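Local coordinates for 2-methyl-3-hydroxypyridine-5-carboxylic acid oxygenase (Mesorhizobium loti, PDB 3ALJ), which probably catalyses the FAD-dependent, ring-opening oxygenation of 2-methyl-3-hydroxypyridine-5-carboxylic acid, at residues A[14-19]-A[35-40]; A[26-31]-A[115-120]; A[151-156]-A[284-289]. All coordinates share one frame; numbering follows the deposited sequence.

Interaction 1: residues A[14-19]-A[35-40]; sequences AEVAGG and WDVRLH. With FAD (flavin-adenine dinucleotide), chain B.
The methyl of A14 pushes against the six-membered ring of W35, with A14 CB 3.7 Å from W35 CE3, beginning a row of apolar bumps along one face of two parallel strands. Next comes V16, whose two methyls part: CG2 leans back onto V37 CG1 (3.9 Å) and CG1 reaches forward to L39 CD1. L39 holds its CG anti to the backbone N (chi1 179°), which carries its methyls past V16 to the strand end, where CD2 fills the notch over G19 CA, a hollow that a side chain on that glycine would crowd. Between the strands the backbone bonds run in step, from A14 N to D36 O as far as G18 N to H40 O, 2.7 Å. The strands belong to a Rossmann-type beta-alpha-beta unit; helix 21-32 covers the apolar face, and G18, the probable first glycine of a GxGxxG turn, lets FAD O4B come to 3.3 Å from its CA. The other face, with E15, R38 and H40, carries the polar contacts. E15 bends at chi2 (-77°) over the CB of R38, and its OE1 takes a 2.6 Å hydrogen bond from H40 NE2 on the syn side, 26° out of the carboxylate plane but in the plane of the imidazole. A water joins E15 OE2 to R38 NH2, while the R38 guanidinium grips D36 side-on, NE to OD1 and NH1 to OD2, both from above the carboxylate.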
loop_
_atom_site.group_PDB
_atom_site.type_symbol
_atom_site.label_atom_id
_atom_site.label_comp_id
_atom_site.label_asym_id
_atom_site.label_seq_id
_atom_site.Cartn_x
_atom_site.Cartn_y
_atom_site.Cartn_z
ATOM N N ALA A 14 4.241 -18.680 -14.852
ATOM C CA ALA A 14 4.749 -17.387 -14.312
ATOM C C ALA A 14 5.485 -17.713 -13.011
ATOM O O ALA A 14 5.054 -18.493 -12.193
ATOM C CB ALA A 14 3.535 -16.526 -14.040
ATOM N N GLU A 15 6.580 -16.950 -12.864
ATOM C CA GLU A 15 7.335 -16.986 -11.549
ATOM C C GLU A 15 7.256 -15.532 -11.027
ATOM O O GLU A 15 7.639 -14.577 -11.701
ATOM C CB GLU A 15 8.820 -17.390 -11.819
ATOM C CG GLU A 15 8.950 -18.845 -12.267
ATOM C CD GLU A 15 8.829 -19.810 -11.142
ATOM O OE1 GLU A 15 8.639 -19.388 -9.984
ATOM O OE2 GLU A 15 8.918 -21.014 -11.379
ATOM N N VAL A 16 6.751 -15.404 -9.790
ATOM C CA VAL A 16 6.528 -14.117 -9.155
ATOM C C VAL A 16 7.500 -14.010 -8.015
ATOM O O VAL A 16 7.582 -14.950 -7.136
ATOM C CB VAL A 16 5.089 -14.049 -8.651
ATOM C CG1 VAL A 16 4.850 -12.718 -7.892
ATOM C CG2 VAL A 16 4.079 -14.233 -9.755
ATOM N N ALA A 17 8.302 -12.962 -7.989
ATOM C CA ALA A 17 9.152 -12.646 -6.841
ATOM C C ALA A 17 8.461 -11.624 -5.944
ATOM O O ALA A 17 8.247 -10.469 -6.382
ATOM C CB ALA A 17 10.460 -12.021 -7.472
ATOM N N GLY A 18 8.272 -12.032 -4.680
ATOM C CA GLY A 18 7.692 -11.119 -3.644
ATOM C C GLY A 18 6.300 -11.508 -3.288
ATOM O O GLY A 18 5.425 -11.683 -4.140
ATOM N N GLY A 19 6.083 -11.628 -2.010
ATOM C CA GLY A 19 4.724 -11.992 -1.462
ATOM C C GLY A 19 4.040 -10.883 -0.757
ATOM O O GLY A 19 3.360 -11.109 0.222
ATOM N N TRP A 35 -2.923 -19.534 -15.623
ATOM C CA TRP A 35 -1.436 -19.662 -15.526
ATOM C C TRP A 35 -1.072 -20.669 -14.452
ATOM O O TRP A 35 -1.687 -20.804 -13.407
ATOM C CB TRP A 35 -0.810 -18.304 -15.183
ATOM C CG TRP A 35 -0.859 -17.305 -16.247
ATOM C CD1 TRP A 35 -1.929 -16.488 -16.688
ATOM C CD2 TRP A 35 0.258 -16.922 -17.027
ATOM N NE1 TRP A 35 -1.526 -15.700 -17.666
ATOM C CE2 TRP A 35 -0.167 -15.909 -17.930
ATOM C CE3 TRP A 35 1.619 -17.313 -17.053
ATOM C CZ2 TRP A 35 0.687 -15.236 -18.860
ATOM C CZ3 TRP A 35 2.440 -16.653 -18.004
ATOM C CH2 TRP A 35 1.987 -15.661 -18.899
ATOM N N ASP A 36 0.093 -21.324 -14.742
ATOM C CA ASP A 36 0.753 -22.081 -13.722
ATOM C C ASP A 36 1.645 -21.059 -12.967
ATOM O O ASP A 36 2.664 -20.709 -13.540
ATOM C CB ASP A 36 1.587 -23.232 -14.353
ATOM C CG ASP A 36 2.376 -24.028 -13.269
ATOM O OD1 ASP A 36 2.304 -23.763 -12.051
ATOM O OD2 ASP A 36 2.959 -25.123 -13.651
ATOM N N VAL A 37 1.281 -20.668 -11.769
ATOM C CA VAL A 37 2.007 -19.615 -11.047
ATOM C C VAL A 37 2.661 -20.087 -9.799
ATOM O O VAL A 37 2.046 -20.754 -8.931
ATOM C CB VAL A 37 0.957 -18.582 -10.445
ATOM C CG1 VAL A 37 1.747 -17.349 -9.896
ATOM C CG2 VAL A 37 0.009 -18.177 -11.366
ATOM N N ARG A 38 3.951 -19.716 -9.653
ATOM C CA ARG A 38 4.645 -20.010 -8.433
ATOM C C ARG A 38 5.136 -18.674 -7.853
ATOM O O ARG A 38 5.530 -17.757 -8.670
ATOM C CB ARG A 38 5.889 -20.874 -8.745
ATOM C CG ARG A 38 5.427 -22.265 -9.379
ATOM C CD ARG A 38 5.642 -22.201 -10.876
ATOM N NE ARG A 38 5.150 -23.429 -11.561
ATOM C CZ ARG A 38 5.866 -24.560 -11.613
ATOM N NH1 ARG A 38 5.350 -25.566 -12.304
ATOM N NH2 ARG A 38 7.104 -24.663 -11.048
ATOM N N LEU A 39 5.046 -18.504 -6.558
ATOM C CA LEU A 39 5.454 -17.218 -5.886
ATOM C C LEU A 39 6.521 -17.481 -4.892
ATOM O O LEU A 39 6.446 -18.490 -4.118
ATOM C CB LEU A 39 4.180 -16.622 -5.219
ATOM C CG LEU A 39 4.469 -15.300 -4.468
ATOM C CD1 LEU A 39 3.245 -14.324 -4.652
ATOM C CD2 LEU A 39 4.769 -15.443 -3.030
ATOM N N HIS A 40 7.515 -16.605 -4.864
ATOM C CA HIS A 40 8.677 -16.726 -4.011
ATOM C C HIS A 40 8.768 -15.557 -3.029
ATOM O O HIS A 40 8.989 -14.399 -3.500
ATOM C CB HIS A 40 9.914 -16.813 -4.876
ATOM C CG HIS A 40 9.866 -17.954 -5.847
ATOM N ND1 HIS A 40 10.276 -19.251 -5.513
ATOM C CD2 HIS A 40 9.277 -18.032 -7.079
ATOM C CE1 HIS A 40 9.980 -20.060 -6.548
ATOM N NE2 HIS A 40 9.420 -19.339 -7.525
HETATM P PA FAD B . 5.996 -4.874 -0.453
HETATM O O1A FAD B . 4.703 -4.716 0.284
HETATM O O2A FAD B . 7.166 -4.244 0.036
HETATM O O5B FAD B . 6.233 -6.440 -0.574
HETATM C C5B FAD B . 7.438 -6.974 -1.216
HETATM C C4B FAD B . 7.511 -8.370 -0.633
HETATM O O4B FAD B . 8.666 -8.922 -1.353
HETATM C C3B FAD B . 7.878 -8.446 0.803
HETATM O O3B FAD B . 7.074 -9.425 1.495
HETATM C C2B FAD B . 9.416 -8.765 0.778
HETATM O O2B FAD B . 9.863 -9.509 1.925
HETATM C C1B FAD B . 9.557 -9.653 -0.414
HETATM N N9A FAD B . 10.813 -9.546 -1.085
HETATM C C8A FAD B . 11.684 -8.483 -1.165
HETATM N N7A FAD B . 12.726 -8.760 -1.964
HETATM C C5A FAD B . 12.527 -10.057 -2.410
HETATM C C6A FAD B . 13.214 -10.850 -3.324
HETATM N N6A FAD B . 14.378 -10.403 -3.906
HETATM N N1A FAD B . 12.711 -12.064 -3.560
HETATM C C2A FAD B . 11.606 -12.529 -2.965
HETATM N N3A FAD B . 10.861 -11.793 -2.091
HETATM C C4A FAD B . 11.341 -10.540 -1.860
HETATM N N1 FAD B . -0.577 2.181 0.372
HETATM C C2 FAD B . -1.897 2.186 0.317
HETATM O O2 FAD B . -2.538 1.738 -0.646
HETATM N N3 FAD B . -2.633 2.730 1.370
HETATM C C4 FAD B . -2.012 3.237 2.513
HETATM O O4 FAD B . -2.741 3.580 3.517
HETATM C C4X FAD B . -0.628 3.234 2.530
HETATM N N5 FAD B . 0.065 3.850 3.628
HETATM C C5X FAD B . 1.447 3.904 3.603
HETATM C C6 FAD B . 2.153 4.590 4.606
HETATM C C7 FAD B . 3.525 4.590 4.619
HETATM C C7M FAD B . 4.272 5.345 5.756
HETATM C C8 FAD B . 4.235 3.978 3.608
HETATM C C8M FAD B . 5.780 3.989 3.566
HETATM C C9 FAD B . 3.545 3.296 2.596
HETATM C C9A FAD B . 2.128 3.291 2.559
HETATM N N10 FAD B . 1.381 2.624 1.492
HETATM C C10 FAD B . 0.038 2.654 1.479
HETATM C "C1'" FAD B . 2.167 1.975 0.337
HETATM C "C2'" FAD B . 2.233 0.471 0.565
HETATM O "O2'" FAD B . 2.831 0.212 1.853
HETATM C "C3'" FAD B . 3.174 -0.159 -0.480
HETATM O "O3'" FAD B . 3.006 0.607 -1.731
HETATM C "C4'" FAD B . 2.859 -1.557 -0.818
HETATM O "O4'" FAD B . 3.061 -2.339 0.394
HETATM C "C5'" FAD B . 3.792 -2.109 -1.845
HETATM O "O5'" FAD B . 3.443 -3.467 -2.095
HETATM P P FAD B . 4.493 -4.339 -2.892
HETATM O O1P FAD B . 3.909 -5.686 -2.945
HETATM O O2P FAD B . 4.928 -3.678 -4.163
HETATM O O3P FAD B . 5.817 -4.330 -1.963
HETATM O O HOH W 1 8.727 -22.893 -9.535
#

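Interaction 2: residues A[26-31]-A[115-120]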
loop_
_atom_site.group_PDB
_atom_site.type_symbol
_atom_site.label_atom_id
_atom_site.label_comp_id
_atom_site.label_asym_id
_atom_site.label_seq_id
_atom_site.Cartn_x
_atom_site.Cartn_y
_atom_site.Cartn_z
ATOM N N ALA A 26 -0.834 -10.276 -8.337
ATOM C CA ALA A 26 -0.474 -10.841 -9.627
ATOM C C ALA A 26 -0.651 -12.338 -9.638
ATOM O O ALA A 26 -1.218 -12.896 -10.637
ATOM C CB ALA A 26 1.046 -10.470 -9.965
ATOM N N ALA A 27 -0.236 -13.009 -8.588
ATOM C CA ALA A 27 -0.392 -14.460 -8.564
ATOM C C ALA A 27 -1.827 -14.955 -8.637
ATOM O O ALA A 27 -2.123 -15.872 -9.379
ATOM C CB ALA A 27 0.348 -15.057 -7.382
ATOM N N ILE A 28 -2.714 -14.320 -7.900
ATOM C CA ILE A 28 -4.118 -14.727 -7.895
ATOM C C ILE A 28 -4.716 -14.462 -9.252
ATOM O O ILE A 28 -5.400 -15.323 -9.790
ATOM C CB ILE A 28 -4.847 -13.966 -6.815
ATOM C CG1 ILE A 28 -4.485 -14.454 -5.437
ATOM C CG2 ILE A 28 -6.377 -14.110 -7.038
ATOM C CD1 ILE A 28 -4.886 -13.445 -4.291
ATOM N N ALA A 29 -4.450 -13.264 -9.782
ATOM C CA ALA A 29 -5.067 -12.872 -11.069
ATOM C C ALA A 29 -4.593 -13.780 -12.184
ATOM O O ALA A 29 -5.419 -14.312 -13.023
ATOM C CB ALA A 29 -4.819 -11.424 -11.474
ATOM N N LEU A 30 -3.316 -14.149 -12.167
ATOM C CA LEU A 30 -2.755 -15.010 -13.228
ATOM C C LEU A 30 -3.310 -16.378 -13.006
ATOM O O LEU A 30 -3.730 -17.036 -14.004
ATOM C CB LEU A 30 -1.188 -14.966 -13.175
ATOM C CG LEU A 30 -0.638 -13.646 -13.585
ATOM C CD1 LEU A 30 0.886 -13.637 -13.110
ATOM C CD2 LEU A 30 -0.747 -13.380 -15.072
ATOM N N LYS A 31 -3.361 -16.886 -11.761
ATOM C CA LYS A 31 -3.877 -18.276 -11.515
ATOM C C LYS A 31 -5.369 -18.363 -11.954
ATOM O O LYS A 31 -5.774 -19.391 -12.539
ATOM C CB LYS A 31 -3.684 -18.669 -10.030
ATOM C CG LYS A 31 -4.006 -20.142 -9.664
ATOM C CD LYS A 31 -2.884 -21.070 -10.274
ATOM C CE LYS A 31 -3.390 -22.437 -9.771
ATOM N NZ LYS A 31 -2.488 -23.495 -10.323
ATOM N N ASN A 115 -4.866 -16.222 1.758
ATOM C CA ASN A 115 -5.913 -17.324 1.877
ATOM C C ASN A 115 -6.462 -17.556 0.490
ATOM O O ASN A 115 -6.676 -18.762 0.142
ATOM C CB ASN A 115 -6.984 -16.920 2.868
ATOM C CG ASN A 115 -6.500 -16.964 4.368
ATOM O OD1 ASN A 115 -7.158 -16.405 5.227
ATOM N ND2 ASN A 115 -5.371 -17.586 4.628
ATOM N N ARG A 116 -6.661 -16.537 -0.329
ATOM C CA ARG A 116 -7.198 -16.718 -1.649
ATOM C C ARG A 116 -6.197 -17.367 -2.571
ATOM O O ARG A 116 -6.549 -18.254 -3.342
ATOM C CB ARG A 116 -7.715 -15.317 -2.190
ATOM C CG ARG A 116 -8.155 -15.337 -3.561
ATOM C CD ARG A 116 -9.413 -16.312 -3.759
ATOM N NE ARG A 116 -9.905 -16.138 -5.091
ATOM C CZ ARG A 116 -10.674 -17.083 -5.687
ATOM N NH1 ARG A 116 -11.011 -18.211 -5.014
ATOM N NH2 ARG A 116 -11.064 -16.936 -6.907
ATOM N N ALA A 117 -4.910 -16.967 -2.508
ATOM C CA ALA A 117 -3.912 -17.638 -3.321
ATOM C C ALA A 117 -3.815 -19.132 -2.937
ATOM O O ALA A 117 -3.687 -19.950 -3.879
ATOM C CB ALA A 117 -2.552 -16.946 -3.069
ATOM N N ARG A 118 -3.915 -19.465 -1.657
ATOM C CA ARG A 118 -3.821 -20.885 -1.230
ATOM C C ARG A 118 -5.073 -21.582 -1.754
ATOM O O ARG A 118 -4.918 -22.760 -2.286
ATOM C CB ARG A 118 -3.704 -20.971 0.246
ATOM C CG ARG A 118 -2.381 -20.568 0.712
ATOM C CD ARG A 118 -2.356 -20.809 2.232
ATOM N NE ARG A 118 -1.035 -20.586 2.832
ATOM C CZ ARG A 118 -0.827 -20.124 4.082
ATOM N NH1 ARG A 118 0.426 -20.008 4.515
ATOM N NH2 ARG A 118 -1.811 -19.862 4.941
ATOM N N ALA A 119 -6.271 -20.982 -1.617
ATOM C CA ALA A 119 -7.492 -21.642 -2.107
ATOM C C ALA A 119 -7.373 -21.964 -3.586
ATOM O O ALA A 119 -7.951 -22.986 -4.057
ATOM C CB ALA A 119 -8.713 -20.820 -1.842
ATOM N N LEU A 120 -6.708 -21.152 -4.435
ATOM C CA LEU A 120 -6.588 -21.359 -5.824
ATOM C C LEU A 120 -5.404 -22.314 -6.217
ATOM O O LEU A 120 -5.296 -22.657 -7.389
ATOM C CB LEU A 120 -6.380 -20.016 -6.533
ATOM C CG LEU A 120 -7.636 -19.141 -6.561
ATOM C CD1 LEU A 120 -7.166 -17.783 -7.000
ATOM C CD2 LEU A 120 -8.599 -19.742 -7.589
#
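R116 meets I28 through the aliphatic part of its chain: CG lies 3.8 Å from I28 CD1, and CB is only slightly farther from the same methyl. With CG anti to the backbone N (chi1 174°) and a bend at chi2, the arginine then turns back over its own helix, where L120 CG sits 3.7 Å above one face of the guanidinium, over its centre. Its polar end is held by hydrogen bonds from NE to L66 O and from NH2 to Q32 OE1. One residue on, A117 offers a low methyl and bare backbone, and here the two segments come closest, with the CA atoms of I28 and A117 5.4 Å apart; I28 CG1 rests 3.9 Å from A117 CB. This is helix-on-helix packing in the FAD-binding domain: helix 21-32, the crossover helix of the Rossmann-type beta-alpha-beta unit, turns A27 and L30 to the sheet and I28 to helix 106-119. L120 follows a turn later, its CD1 3.8 Å from I28 CG2, the two side chains crossing at about a right angle. Cut back to an alanine, I28 would lose the branches that touch R116, A117 and L120, and a gap would probably open between the helices. K31 slides past L120 in the opposite direction, its CG 3.9 Å from L120 CB, and carries its CE methylene to the carbonyl O of L120, 3.1 Å away.

Interaction 3: residues A[151-156]-A[284-289]. With FAD (flavin-adenine dinucleotide), chain B.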
loop_
_atom_site.group_PDB
_atom_site.type_symbol
_atom_site.label_atom_id
_atom_site.label_comp_id
_atom_site.label_asym_id
_atom_site.label_seq_id
_atom_site.Cartn_x
_atom_site.Cartn_y
_atom_site.Cartn_z
ATOM N N LEU A 151 6.785 -15.804 -17.986
ATOM C CA LEU A 151 6.646 -14.401 -17.422
ATOM C C LEU A 151 7.316 -14.451 -16.089
ATOM O O LEU A 151 7.190 -15.414 -15.326
ATOM C CB LEU A 151 5.129 -14.131 -17.217
ATOM C CG LEU A 151 4.786 -12.848 -16.399
ATOM C CD1 LEU A 151 5.091 -11.608 -17.255
ATOM C CD2 LEU A 151 3.338 -12.974 -15.951
ATOM N N ILE A 152 8.063 -13.384 -15.886
ATOM C CA ILE A 152 8.705 -13.147 -14.553
ATOM C C ILE A 152 8.125 -11.862 -13.961
ATOM O O ILE A 152 8.174 -10.824 -14.651
ATOM C CB ILE A 152 10.210 -12.989 -14.686
ATOM C CG1 ILE A 152 10.812 -14.253 -15.355
ATOM C CG2 ILE A 152 10.850 -12.653 -13.319
ATOM C CD1 ILE A 152 12.286 -14.151 -15.316
ATOM N N VAL A 153 7.546 -11.882 -12.756
ATOM C CA VAL A 153 7.008 -10.704 -12.121
ATOM C C VAL A 153 7.958 -10.280 -10.996
ATOM O O VAL A 153 8.092 -11.002 -10.008
ATOM C CB VAL A 153 5.599 -10.996 -11.598
ATOM C CG1 VAL A 153 5.032 -9.726 -10.928
ATOM C CG2 VAL A 153 4.610 -11.388 -12.807
ATOM N N GLY A 154 8.500 -9.091 -11.146
ATOM C CA GLY A 154 9.327 -8.493 -10.078
ATOM C C GLY A 154 8.415 -7.675 -9.180
ATOM O O GLY A 154 8.169 -6.535 -9.436
ATOM N N ALA A 155 7.891 -8.328 -8.155
ATOM C CA ALA A 155 6.994 -7.643 -7.130
ATOM C C ALA A 155 7.759 -7.693 -5.803
ATOM O O ALA A 155 7.154 -7.880 -4.732
ATOM C CB ALA A 155 5.694 -8.496 -7.044
ATOM N N ASP A 156 9.065 -7.412 -5.901
ATOM C CA ASP A 156 9.953 -7.537 -4.730
ATOM C C ASP A 156 10.352 -6.295 -4.065
ATOM O O ASP A 156 11.420 -6.214 -3.454
ATOM C CB ASP A 156 11.150 -8.497 -5.154
ATOM C CG ASP A 156 11.821 -8.092 -6.435
ATOM O OD1 ASP A 156 11.256 -7.478 -7.384
ATOM O OD2 ASP A 156 13.070 -8.449 -6.567
ATOM N N ALA A 284 8.246 -8.157 -15.869
ATOM C CA ALA A 284 7.459 -6.936 -15.517
ATOM C C ALA A 284 7.714 -6.637 -14.083
ATOM O O ALA A 284 7.646 -7.534 -13.195
ATOM C CB ALA A 284 6.024 -7.203 -15.678
ATOM N N LEU A 285 7.977 -5.364 -13.848
ATOM C CA LEU A 285 8.167 -4.831 -12.441
ATOM C C LEU A 285 6.827 -4.244 -11.983
ATOM O O LEU A 285 6.256 -3.402 -12.682
ATOM C CB LEU A 285 9.209 -3.721 -12.442
ATOM C CG LEU A 285 10.574 -4.239 -12.999
ATOM C CD1 LEU A 285 11.551 -3.055 -12.916
ATOM C CD2 LEU A 285 11.138 -5.452 -12.227
ATOM N N VAL A 286 6.369 -4.641 -10.803
ATOM C CA VAL A 286 4.981 -4.263 -10.294
ATOM C C VAL A 286 5.131 -3.737 -8.903
ATOM O O VAL A 286 5.813 -4.402 -8.095
ATOM C CB VAL A 286 3.997 -5.478 -10.282
ATOM C CG1 VAL A 286 3.825 -6.035 -11.786
ATOM C CG2 VAL A 286 4.232 -6.550 -9.126
ATOM N N GLY A 287 4.438 -2.674 -8.527
ATOM C CA GLY A 287 4.410 -2.296 -7.131
ATOM C C GLY A 287 5.575 -1.395 -6.773
ATOM O O GLY A 287 6.040 -0.628 -7.634
ATOM N N ASP A 288 5.993 -1.449 -5.506
ATOM C CA ASP A 288 7.045 -0.550 -5.073
ATOM C C ASP A 288 8.419 -0.821 -5.843
ATOM O O ASP A 288 9.285 0.080 -5.836
ATOM C CB ASP A 288 7.329 -0.785 -3.583
ATOM C CG ASP A 288 6.358 -0.011 -2.656
ATOM O OD1 ASP A 288 5.390 0.582 -3.154
ATOM O OD2 ASP A 288 6.650 -0.037 -1.442
ATOM N N ALA A 289 8.553 -1.985 -6.442
ATOM C CA ALA A 289 9.730 -2.246 -7.299
ATOM C C ALA A 289 9.814 -1.182 -8.409
ATOM O O ALA A 289 10.923 -0.886 -8.912
ATOM C CB ALA A 289 9.637 -3.632 -7.913
HETATM P PA FAD B . 5.996 -4.874 -0.453
HETATM O O1A FAD B . 4.703 -4.716 0.284
HETATM O O2A FAD B . 7.166 -4.244 0.036
HETATM O O5B FAD B . 6.233 -6.440 -0.574
HETATM C C5B FAD B . 7.438 -6.974 -1.216
HETATM C C4B FAD B . 7.511 -8.370 -0.633
HETATM O O4B FAD B . 8.666 -8.922 -1.353
HETATM C C3B FAD B . 7.878 -8.446 0.803
HETATM O O3B FAD B . 7.074 -9.425 1.495
HETATM C C2B FAD B . 9.416 -8.765 0.778
HETATM O O2B FAD B . 9.863 -9.509 1.925
HETATM C C1B FAD B . 9.557 -9.653 -0.414
HETATM N N9A FAD B . 10.813 -9.546 -1.085
HETATM C C8A FAD B . 11.684 -8.483 -1.165
HETATM N N7A FAD B . 12.726 -8.760 -1.964
HETATM C C5A FAD B . 12.527 -10.057 -2.410
HETATM C C6A FAD B . 13.214 -10.850 -3.324
HETATM N N6A FAD B . 14.378 -10.403 -3.906
HETATM N N1A FAD B . 12.711 -12.064 -3.560
HETATM C C2A FAD B . 11.606 -12.529 -2.965
HETATM N N3A FAD B . 10.861 -11.793 -2.091
HETATM C C4A FAD B . 11.341 -10.540 -1.860
HETATM N N1 FAD B . -0.577 2.181 0.372
HETATM C C2 FAD B . -1.897 2.186 0.317
HETATM O O2 FAD B . -2.538 1.738 -0.646
HETATM N N3 FAD B . -2.633 2.730 1.370
HETATM C C4 FAD B . -2.012 3.237 2.513
HETATM O O4 FAD B . -2.741 3.580 3.517
HETATM C C4X FAD B . -0.628 3.234 2.530
HETATM N N5 FAD B . 0.065 3.850 3.628
HETATM C C5X FAD B . 1.447 3.904 3.603
HETATM C C6 FAD B . 2.153 4.590 4.606
HETATM C C7 FAD B . 3.525 4.590 4.619
HETATM C C7M FAD B . 4.272 5.345 5.756
HETATM C C8 FAD B . 4.235 3.978 3.608
HETATM C C8M FAD B . 5.780 3.989 3.566
HETATM C C9 FAD B . 3.545 3.296 2.596
HETATM C C9A FAD B . 2.128 3.291 2.559
HETATM N N10 FAD B . 1.381 2.624 1.492
HETATM C C10 FAD B . 0.038 2.654 1.479
HETATM C "C1'" FAD B . 2.167 1.975 0.337
HETATM C "C2'" FAD B . 2.233 0.471 0.565
HETATM O "O2'" FAD B . 2.831 0.212 1.853
HETATM C "C3'" FAD B . 3.174 -0.159 -0.480
HETATM O "O3'" FAD B . 3.006 0.607 -1.731
HETATM C "C4'" FAD B . 2.859 -1.557 -0.818
HETATM O "O4'" FAD B . 3.061 -2.339 0.394
HETATM C "C5'" FAD B . 3.792 -2.109 -1.845
HETATM O "O5'" FAD B . 3.443 -3.467 -2.095
HETATM P P FAD B . 4.493 -4.339 -2.892
HETATM O O1P FAD B . 3.909 -5.686 -2.945
HETATM O O2P FAD B . 4.928 -3.678 -4.163
HETATM O O3P FAD B . 5.817 -4.330 -1.963
#
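V286 faces G154 at the point where two parallel strands give way to loops. Its backbone N bonds to G154 O, 33° from the carbonyl plane, continuing the ladder of A284 N to I152 O and G154 N to A284 O. In the conformer given, the V286 side chain appears to pack on V153; A22 of helix 21-32 and L311 of helix 300-314 lie against it as well. At G154 the strands come within 4.5 Å, CA to CA with L285, and a CB on G154 would come into collision with L285 CD2. The pair belongs to the largely parallel sheet of the FAD-binding domain, a Rossmann-like alpha/beta fold in which loops at the C-terminal ends of the strands receive the dinucleotide. Past V286, G287 adopts backbone angles that call for glycine, and a CB there would collide with a phosphate oxygen of FAD. D288 then follows the cofactor from backbone to tip. Its N-H reaches FAD O2P at 2.8 Å, and its CB stands 3.8 Å from the same oxygen. With CG anti to the carbonyl carbon (chi1 -84°), the carboxylate is carried along the ribityl chain: CG lies 3.4 Å from FAD C5', OD1 accepts a 2.8 Å hydrogen bond from FAD O3', and OD2 lies 3.6 Å from FAD C3'. On the other loop D156 lays its CB 3.4 Å from C5A of the FAD adenine, while its carboxylate is bonded to S160 OG and V162 N. The methyl carbon of A289, CB, lies 3.6 Å from G154 O.

Interactions 1 and 3 are two neighbouring parts of one sheet, parallel at these strands, their centres about 10 Å apart, and strands 13-17 and 151-154 join them: A17 N lies 2.8 Å from V153 O and A17 O 2.8 Å from A155 N, both probably hydrogen bonds. Interaction 2 builds outward from the sheet, since V37 CG1 packs 3.7 Å from A27 CB and L30 CD1 lies 3.8 Å from L151 CD2. Both sheet contacts reach FAD at their C-terminal ends, interaction 1 at the adenosine part and interaction 3 along the adenine, a phosphate and the ribityl chain. Interaction 2 stays behind, the I28 side chain about 12 Å from the cofactor.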